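Local coordinates for L-hydantoinase (Arthrobacter aurescens, PDB 1GKR), which hydrolyses the ring amide bond of 5-substituted hydantoins, aryl derivatives more readily than alkyl ones, using two zinc ions per subunit in a homotetramer, at residues Phe2-Lys7 / Ile22-Gly27; Met93-Pro98 / Gly156-Val161; Pro99-Asp104 / Pro129-Glu134; Asp388-Asp393 / Val424-Arg429. All blocks are in the same frame, centred on the assembly; numbering follows the deposited sequence.

Interaction 1. Residues Phe2-Lys7 / Ile22-Gly27; sequences FDVIVK and ILVKDG
Ile22 pairs with Val6 through two backbone bonds, Val6 N to Ile22 O and Ile22 N to Val6 O, both 2.9 Å long. Their side chains share a face of the sheet with Val4 and Val24. Leu23 sits opposite Ile5 in a non-hydrogen-bonded pair, and the two side chains run side by side in the same direction. Leu23 also packs on Phe2. Its CB lies over a face of the phenyl ring, 4.1 Å from the ring centroid, in a CH-pi contact. Val24 N gives a straight bond to Val4 O at 2.9 Å. Val24 O receives weak bonds from both Asp3 N and Val4 N. Asp3 and Val4 thus share one partner, a classic beta bulge. The pair belongs to the small beta-sandwich domain that hydantoinases and dihydropyrimidinases carry beside the TIM barrel. Strand 28-33 pairs with strand 16-25 and adds the next strand. CB of Lys25 reaches the edge of the Phe2 ring, 4.1 Å from CD1. Asp26 N donates to Asp3 OD2 at 2.7 Å with an N-H...O angle of 159°. A water gives a hydrogen to the same OD2 and accepts one from Gly27 N.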
loop_
_atom_site.group_PDB
_atom_site.type_symbol
_atom_site.label_atom_id
_atom_site.label_comp_id
_atom_site.label_asym_id
_atom_site.label_seq_id
_atom_site.Cartn_x
_atom_site.Cartn_y
_atom_site.Cartn_z
ATOM N N PHE A 2 23.187 -31.929 41.800
ATOM C CA PHE A 2 22.961 -30.615 41.207
ATOM C C PHE A 2 23.449 -29.464 42.071
ATOM O O PHE A 2 23.357 -29.516 43.296
ATOM C CB PHE A 2 21.470 -30.452 40.893
ATOM C CG PHE A 2 20.975 -31.394 39.826
ATOM C CD1 PHE A 2 21.355 -31.224 38.497
ATOM C CD2 PHE A 2 20.164 -32.468 40.151
ATOM C CE1 PHE A 2 20.936 -32.107 37.514
ATOM C CE2 PHE A 2 19.742 -33.354 39.172
ATOM C CZ PHE A 2 20.130 -33.173 37.852
ATOM N N ASP A 3 23.968 -28.423 41.425
ATOM C CA ASP A 3 24.480 -27.276 42.160
ATOM C C ASP A 3 23.348 -26.525 42.828
ATOM O O ASP A 3 23.469 -26.118 43.981
ATOM C CB ASP A 3 25.260 -26.330 41.241
ATOM C CG ASP A 3 26.434 -27.011 40.557
ATOM O OD1 ASP A 3 27.040 -27.911 41.174
ATOM O OD2 ASP A 3 26.761 -26.642 39.408
ATOM N N VAL A 4 22.244 -26.337 42.116
ATOM C CA VAL A 4 21.105 -25.630 42.690
ATOM C C VAL A 4 19.808 -26.010 42.003
ATOM O O VAL A 4 19.793 -26.351 40.820
ATOM C CB VAL A 4 21.294 -24.084 42.613
ATOM C CG1 VAL A 4 21.682 -23.685 41.228
ATOM C CG2 VAL A 4 20.009 -23.361 43.013
ATOM N N ILE A 5 18.724 -25.965 42.770
ATOM C CA ILE A 5 17.399 -26.269 42.270
ATOM C C ILE A 5 16.473 -25.136 42.665
ATOM O O ILE A 5 16.392 -24.763 43.839
ATOM C CB ILE A 5 16.842 -27.575 42.868
ATOM C CG1 ILE A 5 17.502 -28.774 42.198
ATOM C CG2 ILE A 5 15.331 -27.662 42.656
ATOM C CD1 ILE A 5 17.025 -30.097 42.751
ATOM N N VAL A 6 15.793 -24.568 41.677
ATOM C CA VAL A 6 14.844 -23.497 41.940
ATOM C C VAL A 6 13.519 -24.202 41.758
ATOM O O VAL A 6 13.187 -24.623 40.647
ATOM C CB VAL A 6 14.952 -22.361 40.905
ATOM C CG1 VAL A 6 14.097 -21.198 41.342
ATOM C CG2 VAL A 6 16.403 -21.938 40.730
ATOM N N LYS A 7 12.764 -24.367 42.836
ATOM C CA LYS A 7 11.502 -25.059 42.684
ATOM C C LYS A 7 10.242 -24.243 42.855
ATOM O O LYS A 7 10.259 -23.159 43.443
ATOM C CB LYS A 7 11.465 -26.303 43.572
ATOM C CG LYS A 7 11.860 -26.139 45.004
ATOM C CD LYS A 7 12.136 -27.536 45.565
ATOM C CE LYS A 7 12.156 -27.547 47.088
ATOM N NZ LYS A 7 10.846 -27.105 47.686
ATOM N N ILE A 22 13.561 -25.942 38.111
ATOM C CA ILE A 22 14.770 -25.835 37.310
ATOM C C ILE A 22 15.964 -26.386 38.061
ATOM O O ILE A 22 16.229 -26.006 39.199
ATOM C CB ILE A 22 15.042 -24.374 36.914
ATOM C CG1 ILE A 22 13.831 -23.823 36.165
ATOM C CG2 ILE A 22 16.270 -24.289 36.028
ATOM C CD1 ILE A 22 13.875 -22.355 35.946
ATOM N N LEU A 23 16.661 -27.305 37.407
ATOM C CA LEU A 23 17.843 -27.957 37.958
ATOM C C LEU A 23 19.018 -27.382 37.205
ATOM O O LEU A 23 19.088 -27.505 35.969
ATOM C CB LEU A 23 17.824 -29.466 37.693
ATOM C CG LEU A 23 16.669 -30.381 38.102
ATOM C CD1 LEU A 23 16.803 -30.773 39.549
ATOM C CD2 LEU A 23 15.343 -29.694 37.818
ATOM N N VAL A 24 19.941 -26.761 37.932
ATOM C CA VAL A 24 21.106 -26.191 37.292
ATOM C C VAL A 24 22.401 -26.839 37.750
ATOM O O VAL A 24 22.583 -27.171 38.927
ATOM C CB VAL A 24 21.147 -24.641 37.484
ATOM C CG1 VAL A 24 20.121 -24.228 38.489
ATOM C CG2 VAL A 24 22.536 -24.174 37.883
ATOM N N LYS A 25 23.279 -27.058 36.780
ATOM C CA LYS A 25 24.579 -27.642 37.041
ATOM C C LYS A 25 25.626 -27.018 36.120
ATOM O O LYS A 25 25.400 -26.840 34.920
ATOM C CB LYS A 25 24.542 -29.155 36.846
ATOM C CG LYS A 25 25.875 -29.808 37.114
ATOM C CD LYS A 25 25.744 -31.302 37.311
ATOM C CE LYS A 25 27.070 -31.898 37.788
ATOM N NZ LYS A 25 26.953 -33.357 38.100
ATOM N N ASP A 26 26.772 -26.687 36.703
ATOM C CA ASP A 26 27.876 -26.073 35.979
ATOM C C ASP A 26 27.444 -24.804 35.267
ATOM O O ASP A 26 27.838 -24.561 34.124
ATOM C CB ASP A 26 28.496 -27.052 34.977
ATOM C CG ASP A 26 29.144 -28.252 35.659
ATOM O OD1 ASP A 26 29.888 -28.051 36.650
ATOM O OD2 ASP A 26 28.912 -29.397 35.203
ATOM N N GLY A 27 26.621 -24.012 35.957
ATOM C CA GLY A 27 26.160 -22.741 35.431
ATOM C C GLY A 27 25.089 -22.745 34.360
ATOM O O GLY A 27 24.691 -21.685 33.884
HETATM O O HOH W 1 26.144 -24.100 38.659
#

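Interaction 2. Residues Met93-Pro98 / Gly156-Val161; sequences MPITFP and GMFDAV
Ile95 and Phe158 join two loops at the rim of the TIM barrel, close to the zinc site. The loop of residues 93-98 follows barrel strand 87-92, and the side chain of Ile95 lies about 6 Å from a bound zinc ion. It also touches the zinc ligand His62. No hydrogen bond crosses between 93-98 and 156-161, and side-chain packing joins them. In a CH-pi contact, CD1 of Ile95 sits over one face of the Phe158 ring, 3.4 Å from the centroid and 17° off the normal. The two side chains cross at about a right angle. Among the apolar contacts, CG of Pro94 meets the CE1 and CZ side of the same ring, 3.8 Å from CE1 of Phe158. An alanine in place of Phe158 would probably leave a gap over Ile95 CD1 and beside Pro94 CG, with the isoleucine end less confined. Met157 carries the other half of the contact. Its CG is anti to the backbone N (chi1 -178°) and lies 3.6 Å from Thr96 O. The hydroxyl of Thr96 is bonded to Ile64 O. Met157 SD lies 4.0 Å from Phe97 CB, and the bend at chi3 puts Met157 CE 4.0 Å from Ile95 CG2.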
loop_
_atom_site.group_PDB
_atom_site.type_symbol
_atom_site.label_atom_id
_atom_site.label_comp_id
_atom_site.label_asym_id
_atom_site.label_seq_id
_atom_site.Cartn_x
_atom_site.Cartn_y
_atom_site.Cartn_z
ATOM N N MET A 93 27.478 -0.164 24.076
ATOM C CA MET A 93 27.614 0.548 22.811
ATOM C C MET A 93 29.073 1.008 22.716
ATOM O O MET A 93 29.800 1.005 23.711
ATOM C CB MET A 93 26.672 1.746 22.768
ATOM C CG MET A 93 25.210 1.383 22.910
ATOM S SD MET A 93 24.316 1.107 21.353
ATOM C CE MET A 93 25.632 0.630 20.268
ATOM N N PRO A 94 29.518 1.436 21.527
ATOM C CA PRO A 94 30.910 1.859 21.417
ATOM C C PRO A 94 31.134 3.350 21.526
ATOM O O PRO A 94 32.154 3.842 21.068
ATOM C CB PRO A 94 31.288 1.333 20.050
ATOM C CG PRO A 94 30.057 1.679 19.256
ATOM C CD PRO A 94 28.884 1.407 20.198
ATOM N N ILE A 95 30.185 4.070 22.110
ATOM C CA ILE A 95 30.335 5.516 22.252
ATOM C C ILE A 95 31.050 5.773 23.566
ATOM O O ILE A 95 30.438 5.720 24.636
ATOM C CB ILE A 95 28.991 6.258 22.355
ATOM C CG1 ILE A 95 28.003 5.770 21.294
ATOM C CG2 ILE A 95 29.241 7.746 22.240
ATOM C CD1 ILE A 95 28.190 6.347 19.947
ATOM N N THR A 96 32.339 6.054 23.488
ATOM C CA THR A 96 33.129 6.318 24.679
ATOM C C THR A 96 34.458 6.868 24.208
ATOM O O THR A 96 34.643 7.082 23.016
ATOM C CB THR A 96 33.355 5.005 25.513
ATOM O OG1 THR A 96 34.188 5.295 26.635
ATOM C CG2 THR A 96 34.023 3.930 24.686
ATOM N N PHE A 97 35.372 7.135 25.133
ATOM C CA PHE A 97 36.679 7.606 24.719
ATOM C C PHE A 97 37.757 6.822 25.424
ATOM O O PHE A 97 37.766 6.732 26.653
ATOM C CB PHE A 97 36.899 9.080 25.003
ATOM C CG PHE A 97 38.136 9.613 24.342
ATOM C CD1 PHE A 97 38.109 10.013 23.004
ATOM C CD2 PHE A 97 39.356 9.627 25.019
ATOM C CE1 PHE A 97 39.282 10.414 22.347
ATOM C CE2 PHE A 97 40.534 10.025 24.378
ATOM C CZ PHE A 97 40.496 10.418 23.039
ATOM N N PRO A 98 38.669 6.218 24.651
ATOM C CA PRO A 98 38.646 6.292 23.188
ATOM C C PRO A 98 37.458 5.525 22.597
ATOM O O PRO A 98 36.939 4.591 23.208
ATOM C CB PRO A 98 39.981 5.677 22.800
ATOM C CG PRO A 98 40.173 4.642 23.854
ATOM C CD PRO A 98 39.776 5.368 25.118
ATOM N N GLY A 156 33.370 14.644 16.959
ATOM C CA GLY A 156 34.791 14.492 17.243
ATOM C C GLY A 156 35.085 13.112 17.823
ATOM O O GLY A 156 35.995 12.408 17.371
ATOM N N MET A 157 34.301 12.737 18.832
ATOM C CA MET A 157 34.411 11.449 19.507
ATOM C C MET A 157 33.760 10.349 18.638
ATOM O O MET A 157 34.424 9.393 18.230
ATOM C CB MET A 157 33.732 11.556 20.876
ATOM C CG MET A 157 33.796 10.316 21.729
ATOM S SD MET A 157 33.557 10.741 23.465
ATOM C CE MET A 157 31.794 10.422 23.696
ATOM N N PHE A 158 32.466 10.490 18.349
ATOM C CA PHE A 158 31.764 9.526 17.504
ATOM C C PHE A 158 31.016 10.320 16.432
ATOM O O PHE A 158 30.078 11.057 16.746
ATOM C CB PHE A 158 30.773 8.712 18.334
ATOM C CG PHE A 158 30.578 7.313 17.832
ATOM C CD1 PHE A 158 31.404 6.282 18.271
ATOM C CD2 PHE A 158 29.587 7.023 16.900
ATOM C CE1 PHE A 158 31.248 4.982 17.790
ATOM C CE2 PHE A 158 29.426 5.724 16.413
ATOM C CZ PHE A 158 30.260 4.703 16.861
ATOM N N ASP A 159 31.418 10.176 15.171
ATOM C CA ASP A 159 30.771 10.939 14.099
ATOM C C ASP A 159 29.689 10.211 13.328
ATOM O O ASP A 159 29.666 8.981 13.251
ATOM C CB ASP A 159 31.794 11.434 13.073
ATOM C CG ASP A 159 33.063 11.933 13.705
ATOM O OD1 ASP A 159 33.941 11.094 14.026
ATOM O OD2 ASP A 159 33.170 13.163 13.886
ATOM N N ALA A 160 28.796 10.992 12.740
ATOM C CA ALA A 160 27.733 10.424 11.942
ATOM C C ALA A 160 28.328 10.049 10.585
ATOM O O ALA A 160 29.355 10.594 10.175
ATOM C CB ALA A 160 26.631 11.434 11.764
ATOM N N VAL A 161 27.697 9.103 9.898
ATOM C CA VAL A 161 28.169 8.699 8.579
ATOM C C VAL A 161 27.234 9.256 7.510
ATOM O O VAL A 161 26.075 9.574 7.786
ATOM C CB VAL A 161 28.207 7.169 8.439
ATOM C CG1 VAL A 161 29.325 6.603 9.264
ATOM C CG2 VAL A 161 26.886 6.574 8.892
#

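Interaction 3. Residues Pro99-Asp104 / Pro129-Glu134; sequences PTTTLD and PGNLPE
Thr101 and Leu103 offer the backbone groups that two side chains of residues 129-134 hold. Asn131 ND2 donates to Thr101 O at 3.0 Å with an N-H...O angle of 163°. The oxygen lies close to the plane of the Asn131 amide, while ND2 is tilted 23° from the plane of the Thr101 carbonyl. The second bond runs the other way. Leu103 N donates to Glu134 OE1 at 2.9 Å and meets this oxygen nearly along its C-O axis. Around these bonds the packing is light. Glu134 CB and CG each lie 3.5 Å from Thr101 O. OE1 of Glu134 is 3.8 Å from CG2 of Thr102, and these two side chains lie side by side, pointing the same way. The Glu134 chain is bent at chi2 (-56°), which folds CD back toward the CA side instead of extending the chain.

Further out, both polar side chains have other partners. Asn131 ND2 also donates to Gly126 O, and Asn131 OD1 accepts from Val128 N, so the amide is fixed in rotation. Glu134 OE2 forms a salt bridge with Lys137, one turn along helix 132-140. Asn131 O accepts a bond from Glu134 N, which ties the two together at the start of that helix. The contact joins this start to that of helix 103-116, two outer helices of the TIM barrel. An alanine in place of Glu134 would probably leave Leu103 N without this acceptor and Lys137 without its salt-bridge mate. A carboxylate oxygen that accepts from the first turn of helix 103-116 is likely to be stabilised by the helix dipole.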
loop_
_atom_site.group_PDB
_atom_site.type_symbol
_atom_site.label_atom_id
_atom_site.label_comp_id
_atom_site.label_asym_id
_atom_site.label_seq_id
_atom_site.Cartn_x
_atom_site.Cartn_y
_atom_site.Cartn_z
ATOM N N PRO A 99 37.016 5.912 21.396
ATOM C CA PRO A 99 35.893 5.282 20.702
ATOM C C PRO A 99 36.209 3.836 20.401
ATOM O O PRO A 99 37.321 3.530 19.989
ATOM C CB PRO A 99 35.785 6.089 19.414
ATOM C CG PRO A 99 36.376 7.393 19.773
ATOM C CD PRO A 99 37.569 6.998 20.580
ATOM N N THR A 100 35.242 2.946 20.591
ATOM C CA THR A 100 35.490 1.545 20.296
ATOM C C THR A 100 35.331 1.336 18.786
ATOM O O THR A 100 34.433 0.631 18.338
ATOM C CB THR A 100 34.519 0.631 21.055
ATOM O OG1 THR A 100 34.404 1.070 22.415
ATOM C CG2 THR A 100 35.041 -0.796 21.040
ATOM N N THR A 101 36.218 1.957 18.011
ATOM C CA THR A 101 36.184 1.871 16.557
ATOM C C THR A 101 37.425 1.217 15.983
ATOM O O THR A 101 37.672 1.286 14.774
ATOM C CB THR A 101 36.088 3.253 15.950
ATOM O OG1 THR A 101 37.105 4.071 16.534
ATOM C CG2 THR A 101 34.728 3.867 16.216
ATOM N N THR A 102 38.185 0.560 16.852
ATOM C CA THR A 102 39.424 -0.103 16.471
ATOM C C THR A 102 39.596 -1.442 17.145
ATOM O O THR A 102 39.112 -1.642 18.254
ATOM C CB THR A 102 40.592 0.743 16.886
ATOM O OG1 THR A 102 40.685 1.859 16.003
ATOM C CG2 THR A 102 41.872 -0.067 16.864
ATOM N N LEU A 103 40.312 -2.355 16.498
ATOM C CA LEU A 103 40.537 -3.660 17.099
ATOM C C LEU A 103 41.189 -3.487 18.464
ATOM O O LEU A 103 40.814 -4.161 19.429
ATOM C CB LEU A 103 41.427 -4.530 16.215
ATOM C CG LEU A 103 41.725 -5.898 16.845
ATOM C CD1 LEU A 103 40.432 -6.618 17.221
ATOM C CD2 LEU A 103 42.510 -6.732 15.874
ATOM N N ASP A 104 42.159 -2.576 18.538
ATOM C CA ASP A 104 42.864 -2.306 19.785
ATOM C C ASP A 104 41.917 -1.782 20.831
ATOM O O ASP A 104 41.852 -2.315 21.930
ATOM C CB ASP A 104 43.978 -1.272 19.597
ATOM C CG ASP A 104 45.122 -1.795 18.751
ATOM O OD1 ASP A 104 45.578 -2.932 19.008
ATOM O OD2 ASP A 104 45.570 -1.075 17.832
ATOM N N PRO A 129 32.958 7.091 10.039
ATOM C CA PRO A 129 33.638 7.340 8.768
ATOM C C PRO A 129 35.124 7.016 8.806
ATOM O O PRO A 129 35.838 7.392 9.746
ATOM C CB PRO A 129 33.342 8.813 8.490
ATOM C CG PRO A 129 33.124 9.396 9.821
ATOM C CD PRO A 129 32.387 8.331 10.592
ATOM N N GLY A 130 35.553 6.259 7.796
ATOM C CA GLY A 130 36.941 5.884 7.658
ATOM C C GLY A 130 37.466 4.668 8.385
ATOM O O GLY A 130 38.654 4.376 8.259
ATOM N N ASN A 131 36.640 3.942 9.133
ATOM C CA ASN A 131 37.178 2.779 9.840
ATOM C C ASN A 131 36.670 1.464 9.286
ATOM O O ASN A 131 36.772 0.420 9.929
ATOM C CB ASN A 131 36.881 2.882 11.347
ATOM C CG ASN A 131 35.513 2.348 11.729
ATOM O OD1 ASN A 131 34.522 2.625 11.067
ATOM N ND2 ASN A 131 35.458 1.591 12.822
ATOM N N LEU A 132 36.161 1.517 8.063
ATOM C CA LEU A 132 35.597 0.342 7.411
ATOM C C LEU A 132 36.346 -0.983 7.621
ATOM O O LEU A 132 35.746 -1.995 7.973
ATOM C CB LEU A 132 35.428 0.624 5.919
ATOM C CG LEU A 132 34.421 -0.263 5.200
ATOM C CD1 LEU A 132 33.127 -0.315 5.976
ATOM C CD2 LEU A 132 34.164 0.305 3.825
ATOM N N PRO A 133 37.667 -0.996 7.414
ATOM C CA PRO A 133 38.419 -2.245 7.601
ATOM C C PRO A 133 38.527 -2.768 9.027
ATOM O O PRO A 133 38.860 -3.934 9.229
ATOM C CB PRO A 133 39.781 -1.920 6.999
ATOM C CG PRO A 133 39.899 -0.446 7.217
ATOM C CD PRO A 133 38.528 0.058 6.854
ATOM N N GLU A 134 38.253 -1.922 10.014
ATOM C CA GLU A 134 38.325 -2.365 11.405
ATOM C C GLU A 134 37.132 -3.254 11.760
ATOM O O GLU A 134 37.208 -4.083 12.673
ATOM C CB GLU A 134 38.345 -1.167 12.359
ATOM C CG GLU A 134 39.611 -0.352 12.321
ATOM C CD GLU A 134 40.852 -1.180 12.602
ATOM O OE1 GLU A 134 40.924 -1.842 13.667
ATOM O OE2 GLU A 134 41.762 -1.161 11.751
#

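Interaction 4. Residues Asp388-Asp393 / Val424-Arg429; sequences DLLILD and VLTMVR
Leu389 and Met427 pack side by side on one face of an antiparallel strand pair. CD2 of Leu389 lies 3.6 Å from CG of Met427. Ile391 continues this buried row, with its CD1 3.9 Å from CG of Leu425. The opposite face carries Leu390 and Thr426, a non-hydrogen-bonded pair in which Leu390 CD2 touches Thr426 CB at 3.4 Å. Met427 N donates to Leu389 O at 3.0 Å; the return bond from Leu389 N to Met427 O is weak. At the buried Asp388, OD1 accepts from Arg429 N at 2.6 Å. Its OD2 makes a salt bridge with Lys378. Arg429 NE forms a salt bridge with Asp120, and the guanidinium a cation-pi contact with Phe445. At the other end, Val424 and Asp393 are partly exposed to solvent. Val424 N bonds to Ile391 O at 2.9 Å, and Val424 CG2 lies 4.1 Å from Ile391 CG2. CG1 of Val424 touches CB of Asp393 at 3.4 Å; Asp393 OD1 accepts from Asp395 N. The pair belongs to the small beta domain beside the TIM barrel. Strand 389-393 lies between strands 51-62 and 418-428, and strand 431-435 pairs with 418-428. Thr88 of strand 87-92 touches Asp388, Thr426 and Val428.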
loop_
_atom_site.group_PDB
_atom_site.type_symbol
_atom_site.label_atom_id
_atom_site.label_comp_id
_atom_site.label_asym_id
_atom_site.label_seq_id
_atom_site.Cartn_x
_atom_site.Cartn_y
_atom_site.Cartn_z
ATOM N N ASP A 388 20.208 -18.141 33.845
ATOM C CA ASP A 388 20.016 -16.733 34.180
ATOM C C ASP A 388 18.530 -16.484 34.457
ATOM O O ASP A 388 17.743 -16.380 33.527
ATOM C CB ASP A 388 20.493 -15.835 33.031
ATOM C CG ASP A 388 22.008 -15.908 32.810
ATOM O OD1 ASP A 388 22.689 -16.655 33.537
ATOM O OD2 ASP A 388 22.528 -15.216 31.900
ATOM N N LEU A 389 18.141 -16.409 35.728
ATOM C CA LEU A 389 16.740 -16.181 36.045
ATOM C C LEU A 389 16.522 -14.996 36.930
ATOM O O LEU A 389 17.439 -14.428 37.511
ATOM C CB LEU A 389 16.074 -17.329 36.808
ATOM C CG LEU A 389 16.474 -18.771 37.074
ATOM C CD1 LEU A 389 17.665 -19.189 36.270
ATOM C CD2 LEU A 389 16.738 -18.895 38.534
ATOM N N LEU A 390 15.244 -14.695 37.067
ATOM C CA LEU A 390 14.761 -13.632 37.911
ATOM C C LEU A 390 13.521 -14.217 38.580
ATOM O O LEU A 390 12.672 -14.820 37.914
ATOM C CB LEU A 390 14.343 -12.404 37.086
ATOM C CG LEU A 390 15.313 -11.731 36.106
ATOM C CD1 LEU A 390 14.710 -10.422 35.596
ATOM C CD2 LEU A 390 16.619 -11.452 36.806
ATOM N N ILE A 391 13.434 -14.105 39.898
ATOM C CA ILE A 391 12.231 -14.541 40.577
ATOM C C ILE A 391 11.522 -13.195 40.709
ATOM O O ILE A 391 12.089 -12.239 41.230
ATOM C CB ILE A 391 12.523 -15.138 41.959
ATOM C CG1 ILE A 391 13.271 -16.463 41.797
ATOM C CG2 ILE A 391 11.216 -15.367 42.705
ATOM C CD1 ILE A 391 13.591 -17.170 43.097
ATOM N N LEU A 392 10.305 -13.102 40.196
ATOM C CA LEU A 392 9.565 -11.852 40.242
ATOM C C LEU A 392 8.595 -11.748 41.399
ATOM O O LEU A 392 8.253 -12.731 42.027
ATOM C CB LEU A 392 8.786 -11.667 38.940
ATOM C CG LEU A 392 9.444 -10.919 37.781
ATOM C CD1 LEU A 392 10.865 -11.373 37.559
ATOM C CD2 LEU A 392 8.603 -11.151 36.547
ATOM N N ASP A 393 8.167 -10.531 41.682
ATOM C CA ASP A 393 7.187 -10.288 42.718
ATOM C C ASP A 393 6.324 -9.179 42.136
ATOM O O ASP A 393 6.738 -8.015 42.111
ATOM C CB ASP A 393 7.849 -9.813 44.005
ATOM C CG ASP A 393 6.883 -9.782 45.175
ATOM O OD1 ASP A 393 5.742 -9.301 45.011
ATOM O OD2 ASP A 393 7.269 -10.236 46.270
ATOM N N VAL A 424 13.136 -9.848 42.490
ATOM C CA VAL A 424 13.564 -9.868 43.890
ATOM C C VAL A 424 14.751 -10.802 44.095
ATOM O O VAL A 424 15.254 -10.954 45.202
ATOM C CB VAL A 424 12.417 -10.338 44.831
ATOM C CG1 VAL A 424 11.200 -9.452 44.656
ATOM C CG2 VAL A 424 12.054 -11.786 44.526
ATOM N N LEU A 425 15.189 -11.438 43.021
ATOM C CA LEU A 425 16.320 -12.357 43.069
ATOM C C LEU A 425 16.772 -12.407 41.625
ATOM O O LEU A 425 15.957 -12.526 40.712
ATOM C CB LEU A 425 15.863 -13.754 43.512
ATOM C CG LEU A 425 16.761 -15.004 43.659
ATOM C CD1 LEU A 425 17.563 -15.282 42.407
ATOM C CD2 LEU A 425 17.678 -14.821 44.823
ATOM N N THR A 426 18.064 -12.273 41.401
ATOM C CA THR A 426 18.539 -12.354 40.046
ATOM C C THR A 426 19.818 -13.154 40.067
ATOM O O THR A 426 20.700 -12.904 40.893
ATOM C CB THR A 426 18.741 -10.941 39.408
ATOM O OG1 THR A 426 20.058 -10.840 38.865
ATOM C CG2 THR A 426 18.490 -9.845 40.406
ATOM N N MET A 427 19.890 -14.165 39.207
ATOM C CA MET A 427 21.086 -14.977 39.146
ATOM C C MET A 427 21.581 -15.138 37.731
ATOM O O MET A 427 20.788 -15.171 36.777
ATOM C CB MET A 427 20.861 -16.367 39.760
ATOM C CG MET A 427 20.004 -17.342 38.966
ATOM S SD MET A 427 20.351 -19.108 39.388
ATOM C CE MET A 427 19.636 -19.262 40.993
ATOM N N VAL A 428 22.901 -15.192 37.588
ATOM C CA VAL A 428 23.474 -15.411 36.276
ATOM C C VAL A 428 24.401 -16.610 36.396
ATOM O O VAL A 428 25.159 -16.730 37.366
ATOM C CB VAL A 428 24.206 -14.148 35.703
ATOM C CG1 VAL A 428 24.020 -12.992 36.625
ATOM C CG2 VAL A 428 25.668 -14.448 35.420
ATOM N N ARG A 429 24.292 -17.511 35.418
ATOM C CA ARG A 429 25.076 -18.732 35.373
ATOM C C ARG A 429 25.046 -19.510 36.693
ATOM O O ARG A 429 26.073 -19.963 37.211
ATOM C CB ARG A 429 26.504 -18.419 34.936
ATOM C CG ARG A 429 26.598 -18.164 33.451
ATOM C CD ARG A 429 27.985 -17.721 33.017
ATOM N NE ARG A 429 28.311 -16.391 33.518
ATOM C CZ ARG A 429 29.069 -16.156 34.582
ATOM N NH1 ARG A 429 29.588 -17.166 35.260
ATOM N NH2 ARG A 429 29.298 -14.909 34.975
#

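How the interactions relate
Interactions 1 and 4 are antiparallel strand pairs away from the zinc site, held by backbone bonds and apolar side chains. Interaction 4 is the more buried. The two touch where Val6 meets Leu389 and Met427. In both, an aspartate at one end of the pair takes a backbone N-H from beyond the partner strand. Interactions 2 and 3 lie in the barrel, with centres about 10 Å apart, and continue into each other through Pro94 and Thr100. Interaction 2 is buried, close to zinc, and apolar with no crossing hydrogen bond. Interaction 3 lies at the surface and relies on two side-chain-to-backbone bonds.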